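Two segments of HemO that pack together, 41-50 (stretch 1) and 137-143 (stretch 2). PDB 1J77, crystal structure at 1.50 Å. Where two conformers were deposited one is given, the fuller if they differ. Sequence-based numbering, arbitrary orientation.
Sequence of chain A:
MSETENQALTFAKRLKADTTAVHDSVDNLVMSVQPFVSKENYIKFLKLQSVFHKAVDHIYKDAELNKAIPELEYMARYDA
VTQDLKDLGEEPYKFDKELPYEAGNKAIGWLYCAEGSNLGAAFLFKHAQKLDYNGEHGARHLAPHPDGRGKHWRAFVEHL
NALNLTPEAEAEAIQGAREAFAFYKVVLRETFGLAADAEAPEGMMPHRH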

# COMPACT_ATOMS: atom_id res chain seq x y z
N ASN A 41 16.13 2.86 10.57
CA ASN A 41 14.73 3.21 10.39
C ASN A 41 14.19 2.84 8.99
O ASN A 41 12.99 2.51 8.88
N TYR A 42 15.01 2.92 7.95
CA TYR A 42 14.54 2.56 6.60
C TYR A 42 14.23 1.08 6.58
O TYR A 42 13.27 0.64 5.90
N ILE A 43 15.00 0.29 7.32
CA ILE A 43 14.74 -1.15 7.37
C ILE A 43 13.41 -1.39 8.07
O ILE A 43 12.62 -2.26 7.66
N LYS A 44 13.11 -0.62 9.09
CA LYS A 44 11.81 -0.72 9.75
C LYS A 44 10.68 -0.43 8.77
O LYS A 44 9.64 -1.12 8.77
N PHE A 45 10.89 0.53 7.92
CA PHE A 45 9.94 0.90 6.91
C PHE A 45 9.78 -0.25 5.92
O PHE A 45 8.68 -0.59 5.52
N LEU A 46 10.90 -0.81 5.47
CA LEU A 46 10.82 -1.92 4.53
C LEU A 46 10.09 -3.11 5.16
O LEU A 46 9.36 -3.84 4.44
N LYS A 47 10.29 -3.37 6.44
CA LYS A 47 9.60 -4.48 7.15
C LYS A 47 8.08 -4.25 7.12
O LYS A 47 7.30 -5.15 6.77
N LEU A 48 7.66 -3.04 7.44
CA LEU A 48 6.27 -2.65 7.40
C LEU A 48 5.69 -2.85 5.98
O LEU A 48 4.63 -3.47 5.82
N GLN A 49 6.41 -2.35 4.97
CA GLN A 49 5.99 -2.49 3.59
C GLN A 49 5.89 -3.99 3.23
O GLN A 49 4.97 -4.39 2.51
N SER A 50 6.83 -4.80 3.71
CA SER A 50 6.80 -6.26 3.43
C SER A 50 5.53 -6.93 3.90
O SER A 50 4.91 -7.75 3.17
N HIS A 137 18.32 -0.65 -6.34
CA HIS A 137 18.94 -1.02 -5.07
C HIS A 137 18.24 -0.30 -3.92
O HIS A 137 18.27 0.92 -3.87
N GLY A 138 17.58 -1.06 -3.04
CA GLY A 138 16.91 -0.48 -1.87
C GLY A 138 15.56 0.17 -2.03
O GLY A 138 14.78 0.16 -1.08
N ALA A 139 15.24 0.70 -3.20
CA ALA A 139 13.94 1.37 -3.44
C ALA A 139 13.20 0.87 -4.70
O ALA A 139 12.46 1.59 -5.37
N ARG A 140 13.48 -0.38 -5.05
CA ARG A 140 12.83 -1.03 -6.20
C ARG A 140 11.30 -0.98 -6.09
O ARG A 140 10.60 -0.71 -7.09
N HIS A 141 10.78 -1.22 -4.89
CA HIS A 141 9.32 -1.25 -4.67
C HIS A 141 8.62 0.09 -4.80
O HIS A 141 7.40 0.15 -5.02
N LEU A 142 9.42 1.17 -4.77
CA LEU A 142 8.90 2.53 -4.87
C LEU A 142 9.06 3.15 -6.23
O LEU A 142 8.50 4.20 -6.51
N ALA A 143 9.80 2.47 -7.10
CA ALA A 143 10.01 2.99 -8.45
C ALA A 143 8.69 3.04 -9.22
O ALA A 143 7.74 2.26 -8.96

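Two buried hydrogen bonds, each with a helix side chain at one end, Tyr-42 as donor and Gln-49 as acceptor, hold this small contact together, while the backbones stay well apart: the closest CA pairs, Leu-46 with Gly-138 and Gln-49 with His-141, are both 9.0 Å from CA to CA. Long side chains must therefore span the gap, and only 260 Å² is buried in all.

The first bond is made by Tyr-42. Its CA-to-CB bond points toward the loop, and with chi1 in t the ring extends until Tyr-42 OH donates to Gly-138 O at 2.7 Å. That carbonyl lies at the ring edge, near its plane, where a phenol hydroxyl can readily direct its proton. Gly-138 has phi of 80°, a value that by itself favours glycine. The same Tyr-42 OH packs against carbon, 3.8 Å from Ala-139 CB and 4.0 Å from Leu-142 CD1.

Seven residues further along the helix, Gln-49 (chi1 m, chi2 m) also points toward the loop and accepts the second bond, from His-141 NE2 to Gln-49 OE1 at 3.0 Å. The N-H...O angle of 133° is well short of linear, although OE1 sits near the plane of the imidazole. His-141, with chi1 in p, is the most covered residue of the contact; its ND1 is bonded elsewhere in the structure, so both ring nitrogens are satisfied.

Apolar groups fill in around this polar pair. The CA-to-CB bonds of Phe-45, His-141 and Leu-142 also point toward the other stretch. Leu-46 starts sideways, but its m,t rotamer brings CD2 to 3.5 Å from His-141 CE1. Phe-45, chi1 t, places CE2 4.2 Å from His-141 NE2, and Leu-142 (m,t) sets CD2 4.2 Å from Gln-49 OE1. The rule to read here is economical: two specific polar anchors on one helix, with hydrocarbon packed close to each.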

# COMPACT_ATOMS: atom_id res chain seq x y z
CB ASN A 41 14.49 4.67 10.74
CG ASN A 41 14.15 4.86 12.19
OD1 ASN A 41 14.53 4.07 13.06
ND2 ASN A 41 13.36 5.90 12.46
CB TYR A 42 15.55 2.90 5.48
CG TYR A 42 15.00 2.72 4.09
CD1 TYR A 42 13.98 3.52 3.61
CD2 TYR A 42 15.49 1.72 3.24
CE1 TYR A 42 13.49 3.37 2.32
CE2 TYR A 42 15.02 1.58 1.98
CZ TYR A 42 14.02 2.38 1.51
OH TYR A 42 13.50 2.18 0.27
CB ILE A 43 15.94 -1.91 8.01
CG1 ILE A 43 17.06 -2.03 6.99
CG2 ILE A 43 15.49 -3.24 8.50
CD1 ILE A 43 18.42 -2.43 7.55
CB LYS A 44 11.75 0.27 10.91
CG LYS A 44 13.09 0.37 11.71
CD LYS A 44 12.92 1.28 12.93
CE LYS A 44 14.08 1.25 13.86
NZ LYS A 44 13.59 1.55 15.22
CB PHE A 45 10.37 2.17 6.19
CG PHE A 45 9.46 2.59 5.13
CD1 PHE A 45 8.20 3.01 5.47
CD2 PHE A 45 9.83 2.54 3.79
CE1 PHE A 45 7.30 3.34 4.49
CE2 PHE A 45 8.92 2.91 2.80
CZ PHE A 45 7.68 3.34 3.18
CB LEU A 46 12.24 -2.33 4.11
CG LEU A 46 12.98 -1.44 3.11
CD1 LEU A 46 14.32 -2.08 2.75
CD2 LEU A 46 12.27 -1.09 1.87
CB LYS A 47 10.18 -4.73 8.56
CG LYS A 47 11.54 -5.33 8.52
CD LYS A 47 12.14 -5.32 9.87
CE LYS A 47 13.56 -5.90 9.81
NZ LYS A 47 14.12 -6.00 11.19
CB LEU A 48 6.12 -1.21 7.89
CG LEU A 48 4.95 -0.40 7.33
CD1 LEU A 48 3.68 -0.97 7.90
CD2 LEU A 48 5.16 1.10 7.70
CB GLN A 49 6.97 -1.77 2.64
CG GLN A 49 7.04 -0.25 2.77
CD GLN A 49 5.91 0.42 2.06
OE1 GLN A 49 6.07 0.96 0.95
NE2 GLN A 49 4.73 0.41 2.69
CB SER A 50 8.00 -7.00 4.07
OG SER A 50 7.92 -8.39 3.76
CB HIS A 137 20.41 -0.59 -5.11
CG HIS A 137 21.18 -0.92 -3.88
ND1 HIS A 137 21.57 -2.21 -3.58
CD2 HIS A 137 21.61 -0.14 -2.86
CE1 HIS A 137 22.22 -2.20 -2.42
NE2 HIS A 137 22.26 -0.96 -1.97
CB ALA A 139 14.12 2.90 -3.45
CB ARG A 140 13.33 -2.49 -6.22
CG ARG A 140 14.91 -2.72 -6.17
CD ARG A 140 15.31 -4.14 -5.77
NE ARG A 140 16.74 -4.43 -5.77
CZ ARG A 140 17.45 -4.84 -6.83
NH1 ARG A 140 16.90 -5.00 -8.01
NH2 ARG A 140 18.73 -5.11 -6.71
CB HIS A 141 8.97 -1.92 -3.34
CG HIS A 141 9.02 -1.02 -2.16
ND1 HIS A 141 10.17 -0.79 -1.44
CD2 HIS A 141 8.04 -0.33 -1.53
CE1 HIS A 141 9.89 0.01 -0.42
NE2 HIS A 141 8.61 0.32 -0.47
CB LEU A 142 9.62 3.43 -3.84
CG LEU A 142 9.41 3.14 -2.35
CD1 LEU A 142 10.35 3.98 -1.42
CD2 LEU A 142 7.99 3.35 -1.93
CB ALA A 143 11.00 2.15 -9.15